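PDB 3L0G: nicotinate-nucleotide pyrophosphorylase from Ehrlichia chaffeensis, which probably catalyses the decarboxylating transfer of a phosphoribosyl group to quinolinate, giving nicotinate mononucleotide for NAD biosynthesis. Local coordinates for residues C[32-37]-C[113-118]; C[45-50]-C[108-113]; C[181-186]-C[208-213]; C[228-233]-C[253-258]. One frame throughout, in Å; residues are numbered along the deposited sequence.

Contact 1: C[32-37]-C[113-118]; sequences NALKED and LPIERV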
loop_
_atom_site.group_PDB
_atom_site.type_symbol
_atom_site.label_atom_id
_atom_site.label_comp_id
_atom_site.label_asym_id
_atom_site.label_seq_id
_atom_site.Cartn_x
_atom_site.Cartn_y
_atom_site.Cartn_z
ATOM N N ASN C 32 0.645 -4.914 5.466
ATOM C CA ASN C 32 1.249 -6.126 4.931
ATOM C C ASN C 32 1.697 -7.072 6.059
ATOM O O ASN C 32 1.589 -8.280 5.919
ATOM C CB ASN C 32 2.414 -5.816 3.986
ATOM C CG ASN C 32 1.975 -5.078 2.703
ATOM O OD1 ASN C 32 2.771 -4.371 2.102
ATOM N ND2 ASN C 32 0.722 -5.253 2.280
ATOM N N ALA C 33 2.196 -6.536 7.171
ATOM C CA ALA C 33 2.555 -7.396 8.315
ATOM C C ALA C 33 1.297 -8.033 8.962
ATOM O O ALA C 33 1.289 -9.216 9.270
ATOM C CB ALA C 33 3.402 -6.621 9.351
ATOM N N LEU C 34 0.236 -7.244 9.145
ATOM C CA LEU C 34 -1.038 -7.789 9.624
ATOM C C LEU C 34 -1.582 -8.831 8.689
ATOM O O LEU C 34 -1.903 -9.923 9.135
ATOM C CB LEU C 34 -2.095 -6.692 9.917
ATOM C CG LEU C 34 -1.725 -5.765 11.070
ATOM C CD1 LEU C 34 -2.535 -4.424 11.017
ATOM C CD2 LEU C 34 -1.838 -6.443 12.486
ATOM N N LYS C 35 -1.676 -8.526 7.398
ATOM C CA LYS C 35 -2.202 -9.465 6.412
ATOM C C LYS C 35 -1.432 -10.817 6.386
ATOM O O LYS C 35 -2.035 -11.889 6.370
ATOM C CB LYS C 35 -2.222 -8.845 4.993
ATOM C CG LYS C 35 -2.748 -9.782 3.888
ATOM C CD LYS C 35 -3.157 -9.049 2.546
ATOM C CE LYS C 35 -1.996 -8.282 1.833
ATOM N NZ LYS C 35 -0.813 -9.130 1.410
ATOM N N GLU C 36 -0.114 -10.768 6.405
ATOM C CA GLU C 36 0.649 -11.997 6.330
ATOM C C GLU C 36 0.410 -12.909 7.578
ATOM O O GLU C 36 0.415 -14.126 7.444
ATOM C CB GLU C 36 2.138 -11.698 6.049
ATOM C CG GLU C 36 2.987 -11.514 7.239
ATOM C CD GLU C 36 4.390 -11.057 6.916
ATOM O OE1 GLU C 36 4.867 -11.241 5.765
ATOM O OE2 GLU C 36 4.997 -10.474 7.849
ATOM N N ASP C 37 0.150 -12.320 8.753
ATOM C CA ASP C 37 -0.011 -13.087 9.995
ATOM C C ASP C 37 -1.448 -13.474 10.317
ATOM O O ASP C 37 -1.669 -14.493 11.006
ATOM C CB ASP C 37 0.533 -12.285 11.190
ATOM C CG ASP C 37 1.062 -13.154 12.296
ATOM O OD1 ASP C 37 1.423 -14.342 12.044
ATOM O OD2 ASP C 37 1.127 -12.639 13.438
ATOM N N LEU C 113 -3.907 -10.103 21.650
ATOM C CA LEU C 113 -3.056 -11.251 21.330
ATOM C C LEU C 113 -2.819 -11.480 19.830
ATOM O O LEU C 113 -1.742 -11.884 19.438
ATOM C CB LEU C 113 -3.566 -12.541 22.016
ATOM C CG LEU C 113 -3.616 -12.523 23.575
ATOM C CD1 LEU C 113 -3.710 -13.927 24.116
ATOM C CD2 LEU C 113 -2.402 -11.836 24.170
ATOM N N PRO C 114 -3.807 -11.213 18.983
ATOM C CA PRO C 114 -3.574 -11.370 17.531
ATOM C C PRO C 114 -2.612 -10.381 16.873
ATOM O O PRO C 114 -2.153 -10.616 15.742
ATOM C CB PRO C 114 -4.976 -11.203 16.932
ATOM C CG PRO C 114 -5.888 -11.568 18.029
ATOM C CD PRO C 114 -5.227 -11.014 19.281
ATOM N N ILE C 115 -2.290 -9.297 17.568
ATOM C CA ILE C 115 -1.357 -8.295 17.032
ATOM C C ILE C 115 -0.023 -8.302 17.761
ATOM O O ILE C 115 0.908 -7.579 17.373
ATOM C CB ILE C 115 -1.985 -6.847 17.042
ATOM C CG1 ILE C 115 -2.368 -6.420 18.470
ATOM C CG2 ILE C 115 -3.209 -6.749 16.067
ATOM C CD1 ILE C 115 -2.879 -5.015 18.605
ATOM N N GLU C 116 0.087 -9.111 18.813
ATOM C CA GLU C 116 1.330 -9.201 19.585
ATOM C C GLU C 116 2.582 -9.385 18.736
ATOM O O GLU C 116 3.549 -8.617 18.858
ATOM C CB GLU C 116 1.267 -10.378 20.562
ATOM C CG GLU C 116 2.494 -10.544 21.381
ATOM C CD GLU C 116 2.388 -11.694 22.377
ATOM O OE1 GLU C 116 1.297 -11.903 22.950
ATOM O OE2 GLU C 116 3.411 -12.384 22.550
ATOM N N ARG C 117 2.595 -10.420 17.915
ATOM C CA ARG C 117 3.813 -10.780 17.230
ATOM C C ARG C 117 4.161 -9.705 16.177
ATOM O O ARG C 117 5.321 -9.310 16.043
ATOM C CB ARG C 117 3.689 -12.185 16.648
ATOM C CG ARG C 117 4.866 -12.711 15.866
ATOM C CD ARG C 117 6.234 -12.363 16.446
ATOM N NE ARG C 117 6.347 -12.730 17.820
ATOM C CZ ARG C 117 7.274 -12.269 18.642
ATOM N NH1 ARG C 117 8.224 -11.440 18.241
ATOM N NH2 ARG C 117 7.252 -12.663 19.883
ATOM N N VAL C 118 3.158 -9.189 15.478
ATOM C CA VAL C 118 3.383 -8.076 14.525
ATOM C C VAL C 118 4.070 -6.865 15.185
ATOM O O VAL C 118 5.108 -6.392 14.733
ATOM C CB VAL C 118 2.055 -7.706 13.764
ATOM C CG1 VAL C 118 2.104 -6.297 13.103
ATOM C CG2 VAL C 118 1.770 -8.779 12.702
HETATM O O HOH W 1 0.467 -10.881 15.253
#
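Val118 presses its two methyls into the helix of residues 32-37, and the tight half of this contact is built round it. CG1, anti to the backbone N (chi1 162°), lies 4.0 Å from Ala33 CB and equally close to the Leu34 methyl CD2. The other branch, CG2, turns to the backbone and meets Ala33 O at 3.5 Å. Leu34 crosses Val118 at about a right angle but runs alongside Ile115, pointing the same way, with CD2 3.8 Å from Ile115 CG2. Met79, Val76 and Phe77 of helix 70-79 close over Leu34 and Ile115. The contact thus packs the N-terminal helix 27-38 across the start of helix 116-139, where Ala33 also touches Phe122 further along. Toward Asp37 the apolar packing gives way to polar links. A water donates to Asp37 OD2 at 2.6 Å; it also donates to Pro114 O and accepts from Val118 N, and so links the carboxylate to the backbone of Pro114 and Val118, where the chain enters helix 116-139. The same carboxylate forms salt bridges with Arg151 and Arg158 of the second subunit. Arg117 gives Asp37 little more than its CB; its chain bends away at chi2 and chi3 (40° and 53°), carrying NH1 of this partly exposed residue to Asn121.

Contact 2: C[45-50]-C[108-113]; sequences TTNSIL and LAIYLL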
loop_
_atom_site.group_PDB
_atom_site.type_symbol
_atom_site.label_atom_id
_atom_site.label_comp_id
_atom_site.label_asym_id
_atom_site.label_seq_id
_atom_site.Cartn_x
_atom_site.Cartn_y
_atom_site.Cartn_z
ATOM N N THR C 45 -6.575 -19.499 17.097
ATOM C CA THR C 45 -6.304 -19.860 18.491
ATOM C C THR C 45 -6.949 -18.879 19.469
ATOM O O THR C 45 -7.704 -19.278 20.341
ATOM C CB THR C 45 -4.804 -19.919 18.778
ATOM O OG1 THR C 45 -4.178 -20.766 17.799
ATOM C CG2 THR C 45 -4.525 -20.445 20.218
ATOM N N THR C 46 -6.658 -17.600 19.299
ATOM C CA THR C 46 -7.169 -16.579 20.193
ATOM C C THR C 46 -8.688 -16.511 20.121
ATOM O O THR C 46 -9.352 -16.434 21.160
ATOM C CB THR C 46 -6.656 -15.185 19.826
ATOM O OG1 THR C 46 -5.241 -15.090 20.089
ATOM C CG2 THR C 46 -7.403 -14.148 20.662
ATOM N N ASN C 47 -9.226 -16.544 18.902
ATOM C CA ASN C 47 -10.666 -16.362 18.692
ATOM C C ASN C 47 -11.478 -17.544 19.184
ATOM O O ASN C 47 -12.685 -17.423 19.403
ATOM C CB ASN C 47 -10.982 -16.065 17.200
ATOM C CG ASN C 47 -10.451 -14.696 16.750
ATOM O OD1 ASN C 47 -10.156 -14.480 15.571
ATOM N ND2 ASN C 47 -10.285 -13.792 17.695
ATOM N N SER C 48 -10.818 -18.682 19.371
ATOM C CA SER C 48 -11.491 -19.896 19.825
ATOM C C SER C 48 -11.435 -20.066 21.341
ATOM O O SER C 48 -12.159 -20.888 21.884
ATOM C CB SER C 48 -10.898 -21.138 19.151
ATOM O OG SER C 48 -11.049 -21.079 17.727
ATOM N N ILE C 49 -10.571 -19.309 22.019
ATOM C CA ILE C 49 -10.405 -19.437 23.446
ATOM C C ILE C 49 -10.984 -18.270 24.209
ATOM O O ILE C 49 -11.543 -18.457 25.286
ATOM C CB ILE C 49 -8.920 -19.551 23.834
ATOM C CG1 ILE C 49 -8.307 -20.838 23.266
ATOM C CG2 ILE C 49 -8.771 -19.479 25.363
ATOM C CD1 ILE C 49 -6.760 -20.900 23.406
ATOM N N LEU C 50 -10.848 -17.063 23.685
ATOM C CA LEU C 50 -11.143 -15.876 24.475
ATOM C C LEU C 50 -12.460 -15.246 24.121
ATOM O O LEU C 50 -12.903 -15.290 22.966
ATOM C CB LEU C 50 -10.028 -14.840 24.340
ATOM C CG LEU C 50 -8.750 -15.274 25.047
ATOM C CD1 LEU C 50 -7.681 -14.265 24.770
ATOM C CD2 LEU C 50 -8.997 -15.399 26.551
ATOM N N LEU C 108 -8.925 -5.753 26.021
ATOM C CA LEU C 108 -9.625 -7.002 25.731
ATOM C C LEU C 108 -8.583 -7.924 25.110
ATOM O O LEU C 108 -7.961 -7.548 24.116
ATOM C CB LEU C 108 -10.763 -6.799 24.725
ATOM C CG LEU C 108 -12.192 -7.073 25.165
ATOM C CD1 LEU C 108 -12.489 -6.396 26.478
ATOM C CD2 LEU C 108 -13.151 -6.592 24.072
ATOM N N ALA C 109 -8.369 -9.090 25.715
ATOM C CA ALA C 109 -7.324 -9.994 25.277
ATOM C C ALA C 109 -7.545 -10.407 23.843
ATOM O O ALA C 109 -6.598 -10.474 23.072
ATOM C CB ALA C 109 -7.230 -11.201 26.165
ATOM N N ILE C 110 -8.798 -10.638 23.467
ATOM C CA ILE C 110 -9.124 -11.126 22.130
ATOM C C ILE C 110 -8.599 -10.171 21.063
ATOM O O ILE C 110 -8.335 -10.607 19.950
ATOM C CB ILE C 110 -10.680 -11.425 21.982
ATOM C CG1 ILE C 110 -10.958 -12.337 20.788
ATOM C CG2 ILE C 110 -11.500 -10.123 21.862
ATOM C CD1 ILE C 110 -12.440 -12.762 20.645
ATOM N N TYR C 111 -8.417 -8.882 21.400
ATOM C CA TYR C 111 -7.926 -7.880 20.441
ATOM C C TYR C 111 -6.416 -7.637 20.521
ATOM O O TYR C 111 -5.808 -7.316 19.511
ATOM C CB TYR C 111 -8.681 -6.539 20.590
ATOM C CG TYR C 111 -10.107 -6.601 20.046
ATOM C CD1 TYR C 111 -10.362 -6.412 18.677
ATOM C CD2 TYR C 111 -11.188 -6.857 20.882
ATOM C CE1 TYR C 111 -11.657 -6.484 18.163
ATOM C CE2 TYR C 111 -12.506 -6.928 20.371
ATOM C CZ TYR C 111 -12.724 -6.740 19.010
ATOM O OH TYR C 111 -13.998 -6.813 18.482
ATOM N N LEU C 112 -5.812 -7.851 21.691
ATOM C CA LEU C 112 -4.363 -7.700 21.873
ATOM C C LEU C 112 -3.516 -8.870 21.359
ATOM O O LEU C 112 -2.482 -8.655 20.736
ATOM C CB LEU C 112 -4.059 -7.479 23.363
ATOM C CG LEU C 112 -2.629 -7.225 23.822
ATOM C CD1 LEU C 112 -2.085 -5.955 23.203
ATOM C CD2 LEU C 112 -2.605 -7.172 25.382
ATOM N N LEU C 113 -3.907 -10.103 21.650
ATOM C CA LEU C 113 -3.056 -11.251 21.330
ATOM C C LEU C 113 -2.819 -11.480 19.830
ATOM O O LEU C 113 -1.742 -11.884 19.438
ATOM C CB LEU C 113 -3.566 -12.541 22.016
ATOM C CG LEU C 113 -3.616 -12.523 23.575
ATOM C CD1 LEU C 113 -3.710 -13.927 24.116
ATOM C CD2 LEU C 113 -2.402 -11.836 24.170
HETATM O O HOH W 2 -9.583 -11.347 17.463
#
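The backbones of Leu50, just past the loosely bonded helix 44-49, and Ile110, in the short helix 109-112, come closest, with 5.7 Å between their CA atoms. Leu50 faces the second helix and drives its CD1 methyl into Ala109 CB at 3.4 Å, tighter than usual for two carbons. The same methyl rests on Leu113 CD1 at 4.0 Å. Ile110 fills the middle of the contact: its CG1, anti to the backbone N (chi1 -162°), carries CD1 over to Leu50 O, 3.5 Å away. Asn47 crosses it at about a right angle, ND2 lying 3.5 Å from Ile110 CG1. That amide N also gives its hydrogen to a water, which in turn donates to Ile110 O at 2.9 Å. Thr46 splits its branches, CG2 against Ile110 O and OG1 over Leu113 CB at 3.6 Å; the hydroxyl is hydrogen-bonded to Asp43 and to His187 of the second subunit. Helix 109-112 follows directly on strand 101-108 of the antiparallel sheet of the N-terminal domain, and Leu112 of that helix touches strands 54-61 and 290-294, so helix 44-49 packs against a short helix itself seated on the sheet.

Contact 3: C[181-186]-C[208-213]; sequences VLIKDN and EYIAIE. With FMT (formic acid), chain J.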
loop_
_atom_site.group_PDB
_atom_site.type_symbol
_atom_site.label_atom_id
_atom_site.label_comp_id
_atom_site.label_asym_id
_atom_site.label_seq_id
_atom_site.Cartn_x
_atom_site.Cartn_y
_atom_site.Cartn_z
ATOM N N VAL C 181 22.014 11.340 -7.037
ATOM C CA VAL C 181 22.939 10.724 -7.979
ATOM C C VAL C 181 24.057 10.016 -7.219
ATOM O O VAL C 181 24.666 10.572 -6.277
ATOM C CB VAL C 181 23.530 11.760 -8.944
ATOM C CG1 VAL C 181 24.786 11.181 -9.665
ATOM C CG2 VAL C 181 22.436 12.217 -9.944
ATOM N N LEU C 182 24.312 8.773 -7.604
ATOM C CA LEU C 182 25.466 8.052 -7.066
ATOM C C LEU C 182 25.929 7.137 -8.171
ATOM O O LEU C 182 25.277 6.145 -8.452
ATOM C CB LEU C 182 25.113 7.262 -5.785
ATOM C CG LEU C 182 26.304 6.486 -5.187
ATOM C CD1 LEU C 182 27.453 7.434 -4.838
ATOM C CD2 LEU C 182 25.887 5.683 -3.945
ATOM N N ILE C 183 27.035 7.531 -8.808
ATOM C CA ILE C 183 27.618 6.818 -9.919
ATOM C C ILE C 183 28.422 5.698 -9.316
ATOM O O ILE C 183 29.268 5.928 -8.452
ATOM C CB ILE C 183 28.544 7.747 -10.750
ATOM C CG1 ILE C 183 27.720 8.972 -11.259
ATOM C CG2 ILE C 183 29.226 6.968 -11.879
ATOM C CD1 ILE C 183 28.506 10.026 -11.971
ATOM N N LYS C 184 28.148 4.486 -9.780
ATOM C CA LYS C 184 28.626 3.270 -9.151
ATOM C C LYS C 184 29.620 2.560 -10.013
ATOM O O LYS C 184 29.734 2.863 -11.207
ATOM C CB LYS C 184 27.422 2.384 -8.805
ATOM C CG LYS C 184 26.659 2.965 -7.624
ATOM C CD LYS C 184 25.566 2.060 -7.091
ATOM C CE LYS C 184 24.868 2.668 -5.886
ATOM N NZ LYS C 184 25.490 2.346 -4.549
ATOM N N ASP C 185 30.348 1.616 -9.413
ATOM C CA ASP C 185 31.244 0.716 -10.147
ATOM C C ASP C 185 30.615 0.235 -11.455
ATOM O O ASP C 185 31.241 0.263 -12.518
ATOM C CB ASP C 185 31.701 -0.486 -9.277
ATOM C CG ASP C 185 30.542 -1.355 -8.753
ATOM O OD1 ASP C 185 29.325 -1.077 -8.994
ATOM O OD2 ASP C 185 30.864 -2.386 -8.116
ATOM N N ASN C 186 29.357 -0.163 -11.389
ATOM C CA ASN C 186 28.693 -0.750 -12.568
ATOM C C ASN C 186 28.288 0.253 -13.665
ATOM O O ASN C 186 28.132 -0.126 -14.823
ATOM C CB ASN C 186 27.534 -1.617 -12.129
ATOM C CG ASN C 186 28.000 -2.951 -11.545
ATOM O OD1 ASN C 186 27.263 -3.599 -10.786
ATOM N ND2 ASN C 186 29.229 -3.374 -11.904
ATOM N N GLU C 208 23.192 19.064 -10.831
ATOM C CA GLU C 208 22.926 17.963 -9.876
ATOM C C GLU C 208 24.176 17.724 -9.054
ATOM O O GLU C 208 25.284 17.735 -9.587
ATOM C CB GLU C 208 22.567 16.634 -10.554
ATOM C CG GLU C 208 21.060 16.345 -10.693
ATOM C CD GLU C 208 20.323 16.128 -9.397
ATOM O OE1 GLU C 208 20.920 15.587 -8.435
ATOM O OE2 GLU C 208 19.121 16.491 -9.352
ATOM N N TYR C 209 23.979 17.505 -7.760
ATOM C CA TYR C 209 25.050 17.125 -6.868
ATOM C C TYR C 209 25.552 15.755 -7.320
ATOM O O TYR C 209 24.739 14.829 -7.508
ATOM C CB TYR C 209 24.496 17.040 -5.450
ATOM C CG TYR C 209 25.491 16.804 -4.358
ATOM C CD1 TYR C 209 25.922 17.853 -3.544
ATOM C CD2 TYR C 209 25.936 15.527 -4.075
ATOM C CE1 TYR C 209 26.804 17.625 -2.516
ATOM C CE2 TYR C 209 26.801 15.289 -3.055
ATOM C CZ TYR C 209 27.243 16.337 -2.279
ATOM O OH TYR C 209 28.099 16.080 -1.254
ATOM N N ILE C 210 26.860 15.599 -7.489
ATOM C CA ILE C 210 27.364 14.326 -8.034
ATOM C C ILE C 210 28.226 13.614 -7.043
ATOM O O ILE C 210 29.256 14.152 -6.664
ATOM C CB ILE C 210 28.177 14.520 -9.328
ATOM C CG1 ILE C 210 27.347 15.286 -10.369
ATOM C CG2 ILE C 210 28.622 13.171 -9.859
ATOM C CD1 ILE C 210 27.954 15.306 -11.777
ATOM N N ALA C 211 27.792 12.408 -6.639
ATOM C CA ALA C 211 28.618 11.439 -5.888
ATOM C C ALA C 211 29.064 10.291 -6.777
ATOM O O ALA C 211 28.307 9.845 -7.629
ATOM C CB ALA C 211 27.849 10.867 -4.711
ATOM N N ILE C 212 30.287 9.782 -6.558
ATOM C CA ILE C 212 30.803 8.665 -7.352
ATOM C C ILE C 212 31.595 7.677 -6.494
ATOM O O ILE C 212 32.375 8.080 -5.635
ATOM C CB ILE C 212 31.643 9.171 -8.532
ATOM C CG1 ILE C 212 32.149 7.997 -9.411
ATOM C CG2 ILE C 212 32.793 10.043 -8.031
ATOM C CD1 ILE C 212 32.744 8.443 -10.810
ATOM N N GLU C 213 31.376 6.383 -6.691
ATOM C CA GLU C 213 32.177 5.405 -5.958
ATOM C C GLU C 213 33.459 4.980 -6.679
ATOM O O GLU C 213 33.481 4.673 -7.885
ATOM C CB GLU C 213 31.372 4.210 -5.461
ATOM C CG GLU C 213 30.450 3.584 -6.398
ATOM C CD GLU C 213 29.920 2.229 -5.888
ATOM O OE1 GLU C 213 30.099 1.214 -6.622
ATOM O OE2 GLU C 213 29.349 2.202 -4.756
HETATM C C FMT J . 23.116 4.061 -1.927
HETATM O O1 FMT J . 22.527 5.140 -1.776
HETATM O O2 FMT J . 23.158 3.461 -3.009
HETATM O O HOH W 3 22.247 14.209 -6.724
#
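Strands 181-183 and 210-213 are parallel neighbours in the alpha/beta-barrel domain of the quinolinate phosphoribosyltransferase family, and Ile183 and Ile212 pack on one face of the pair, CB of the first 3.9 Å from CG1 of the second. Ile183 also extends CD1 slantwise to Ile210 CG2, while Leu201 and Ile194 of helix 194-204 cover this face. On the other face Leu182 sets CD1 tightly on Ala211 CB, 3.5 Å away, and turns CD2 to a bound formate. Ile183 N donates to Ala211 O, and Ile183 O accepts from Glu213 N. Where strand 181-183 ends, Glu213 stretches over the start of helix 185-191. Its CG, between backbone N and carbonyl carbon (chi1 46°), touches Lys184 CA at 3.3 Å. The Asp185 carboxylate is turned 75° against that of Glu213, with the like-charged Asp185 OD1 and Glu213 OE1 unbonded 3.4 Å apart. Lys184 NZ donates to formate O2 at 3.0 Å, its salt bridge to Glu213 OE2 being long; Arg174 and Arg151 also hold the formate, consistent with an anion pocket. Asp185 N donates almost straight (176°) to Glu213 OE1 at 2.8 Å, arriving on its anti side, somewhat out of plane.

Contact 4: C[228-233]-C[253-258]; sequences VDMILL and VLEVSG. With EDO (1,2-ethanediol), chain I.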
loop_
_atom_site.group_PDB
_atom_site.type_symbol
_atom_site.label_atom_id
_atom_site.label_comp_id
_atom_site.label_asym_id
_atom_site.label_seq_id
_atom_site.Cartn_x
_atom_site.Cartn_y
_atom_site.Cartn_z
ATOM N N VAL C 228 33.850 16.438 -8.872
ATOM C CA VAL C 228 32.660 15.861 -8.243
ATOM C C VAL C 228 32.444 16.440 -6.854
ATOM O O VAL C 228 33.339 16.994 -6.253
ATOM C CB VAL C 228 32.700 14.311 -8.173
ATOM C CG1 VAL C 228 32.646 13.742 -9.560
ATOM C CG2 VAL C 228 33.906 13.824 -7.427
ATOM N N ASP C 229 31.228 16.314 -6.355
ATOM C CA ASP C 229 30.903 16.904 -5.059
ATOM C C ASP C 229 31.265 15.931 -3.947
ATOM O O ASP C 229 31.594 16.344 -2.839
ATOM C CB ASP C 229 29.414 17.286 -5.024
ATOM C CG ASP C 229 29.058 18.300 -6.098
ATOM O OD1 ASP C 229 29.393 19.487 -5.898
ATOM O OD2 ASP C 229 28.468 17.916 -7.123
ATOM N N MET C 230 31.264 14.641 -4.264
ATOM C CA MET C 230 31.369 13.600 -3.251
ATOM C C MET C 230 31.971 12.354 -3.847
ATOM O O MET C 230 31.599 11.924 -4.939
ATOM C CB MET C 230 29.980 13.285 -2.681
ATOM C CG MET C 230 29.888 12.066 -1.733
ATOM S SD MET C 230 28.250 12.020 -0.960
ATOM C CE MET C 230 27.870 10.241 -1.055
ATOM N N ILE C 231 32.928 11.803 -3.116
ATOM C CA ILE C 231 33.652 10.602 -3.519
ATOM C C ILE C 231 33.481 9.547 -2.426
ATOM O O ILE C 231 33.720 9.795 -1.252
ATOM C CB ILE C 231 35.141 10.899 -3.749
ATOM C CG1 ILE C 231 35.329 11.771 -4.983
ATOM C CG2 ILE C 231 35.918 9.598 -3.930
ATOM C CD1 ILE C 231 36.791 12.254 -5.171
ATOM N N LEU C 232 33.045 8.373 -2.834
ATOM C CA LEU C 232 32.867 7.243 -1.953
ATOM C C LEU C 232 34.058 6.303 -2.128
ATOM O O LEU C 232 34.445 5.979 -3.256
ATOM C CB LEU C 232 31.558 6.546 -2.321
ATOM C CG LEU C 232 30.985 5.505 -1.380
ATOM C CD1 LEU C 232 29.448 5.554 -1.417
ATOM C CD2 LEU C 232 31.509 4.100 -1.770
ATOM N N LEU C 233 34.658 5.898 -1.018
ATOM C CA LEU C 233 35.788 4.965 -1.040
ATOM C C LEU C 233 35.251 3.552 -0.706
ATOM O O LEU C 233 34.803 3.294 0.419
ATOM C CB LEU C 233 36.868 5.429 -0.065
ATOM C CG LEU C 233 37.368 6.888 -0.204
ATOM C CD1 LEU C 233 38.329 7.288 0.941
ATOM C CD2 LEU C 233 38.064 7.127 -1.554
ATOM N N VAL C 253 33.636 16.057 -0.695
ATOM C CA VAL C 253 33.196 15.287 0.444
ATOM C C VAL C 253 33.789 13.876 0.249
ATOM O O VAL C 253 33.918 13.417 -0.882
ATOM C CB VAL C 253 31.640 15.285 0.542
ATOM C CG1 VAL C 253 31.137 14.176 1.461
ATOM C CG2 VAL C 253 31.122 16.707 1.006
ATOM N N LEU C 254 34.204 13.231 1.331
ATOM C CA LEU C 254 34.736 11.849 1.284
ATOM C C LEU C 254 33.980 10.969 2.228
ATOM O O LEU C 254 33.888 11.266 3.429
ATOM C CB LEU C 254 36.220 11.795 1.711
ATOM C CG LEU C 254 37.317 11.785 0.664
ATOM C CD1 LEU C 254 38.705 11.692 1.334
ATOM C CD2 LEU C 254 37.072 10.619 -0.308
ATOM N N GLU C 255 33.516 9.840 1.706
ATOM C CA GLU C 255 32.744 8.886 2.477
ATOM C C GLU C 255 33.419 7.538 2.327
ATOM O O GLU C 255 33.800 7.187 1.216
ATOM C CB GLU C 255 31.335 8.810 1.908
ATOM C CG GLU C 255 30.482 7.739 2.486
ATOM C CD GLU C 255 29.005 7.965 2.185
ATOM O OE1 GLU C 255 28.316 6.969 1.935
ATOM O OE2 GLU C 255 28.553 9.131 2.193
ATOM N N VAL C 256 33.562 6.799 3.419
ATOM C CA VAL C 256 34.049 5.418 3.365
ATOM C C VAL C 256 32.819 4.544 3.469
ATOM O O VAL C 256 31.998 4.746 4.366
ATOM C CB VAL C 256 35.030 5.094 4.521
ATOM C CG1 VAL C 256 35.378 3.582 4.564
ATOM C CG2 VAL C 256 36.323 5.945 4.415
ATOM N N SER C 257 32.694 3.590 2.550
ATOM C CA SER C 257 31.574 2.669 2.532
ATOM C C SER C 257 32.075 1.248 2.662
ATOM O O SER C 257 33.084 0.869 2.058
ATOM C CB SER C 257 30.788 2.783 1.237
ATOM O OG SER C 257 29.425 2.401 1.452
ATOM N N GLY C 258 31.370 0.478 3.486
ATOM C CA GLY C 258 31.648 -0.937 3.702
ATOM C C GLY C 258 31.193 -1.333 5.091
ATOM O O GLY C 258 30.925 -0.456 5.940
HETATM C C1 EDO I . 26.315 5.399 0.084
HETATM O O1 EDO I . 25.372 4.514 0.675
HETATM C C2 EDO I . 25.792 6.838 0.118
HETATM O O2 EDO I . 25.910 7.445 1.419
#
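A beta-alpha-beta unit, strand 230-234, helix 238-248 and strand 253-257, brings Met230 to Leu233 beside Val253 to Ser257 as parallel neighbours. Five backbone hydrogen bonds zip them: Val253 N to Asp229 O, Ile231 N to Val253 O, Glu255 N to Ile231 O, Leu233 N to Glu255 O at 2.7 Å, and Ser257 N to Leu233 O, the last almost straight at 179°. The Ile231, Leu233, Leu254 and Val256 face is wholly apolar. Here the Leu254 methyl CD2 does most of the touching, lying 3.7 Å from Leu233 CG and 3.9 Å from Ile231 CG2; Leu254 runs side by side with Ile231 but slants across Leu233. Helices 217-225 and 238-248 cover this face. On the other, Met230 lays its CG against Val253 CG1 at 4.0 Å, and its bent chain end puts CE 3.5 Å from Glu255 OE2. Leu232 fits CD2 tightly on Ser257 CB, 3.4 Å away, and holds CD1 near a bound ethanediol, probably from the crystallisation liquor. Glu255, extended with CG anti to the backbone N (chi1 172°), carries a buried carboxylate to the same place: OE1 accepts from ethanediol O2 at 2.5 Å and is hydrogen-bonded to Ser277, while OE2 forms a salt bridge with Arg148. Partners of both carboxylate oxygens thus fix its position. Parallel strands linked by helices, with helices over one face and the other turned to the barrel interior, are characteristic of an alpha/beta barrel.

Overall arrangement
Contacts 1 and 2 are adjoining helix contacts: they share Leu113, and Pro114 packs on Thr46. Contacts 3 and 4, about 39 to 52 Å away between centres, lie across the chain's centre in the parallel sheet, where strands 210-214 and 230-234 are neighbours joined by Leu232 N to Ile212 O. The helical pair has no direct hydrogen bond between its segments and uses methyl packing and a water in each, whereas the strand pair is held chiefly by direct backbone bonds. Contact 4 is mostly buried and touches no other subunit; contact 3, at an outermost strand of the sheet, is more exposed and, like contacts 1 and 2, touches the second subunit.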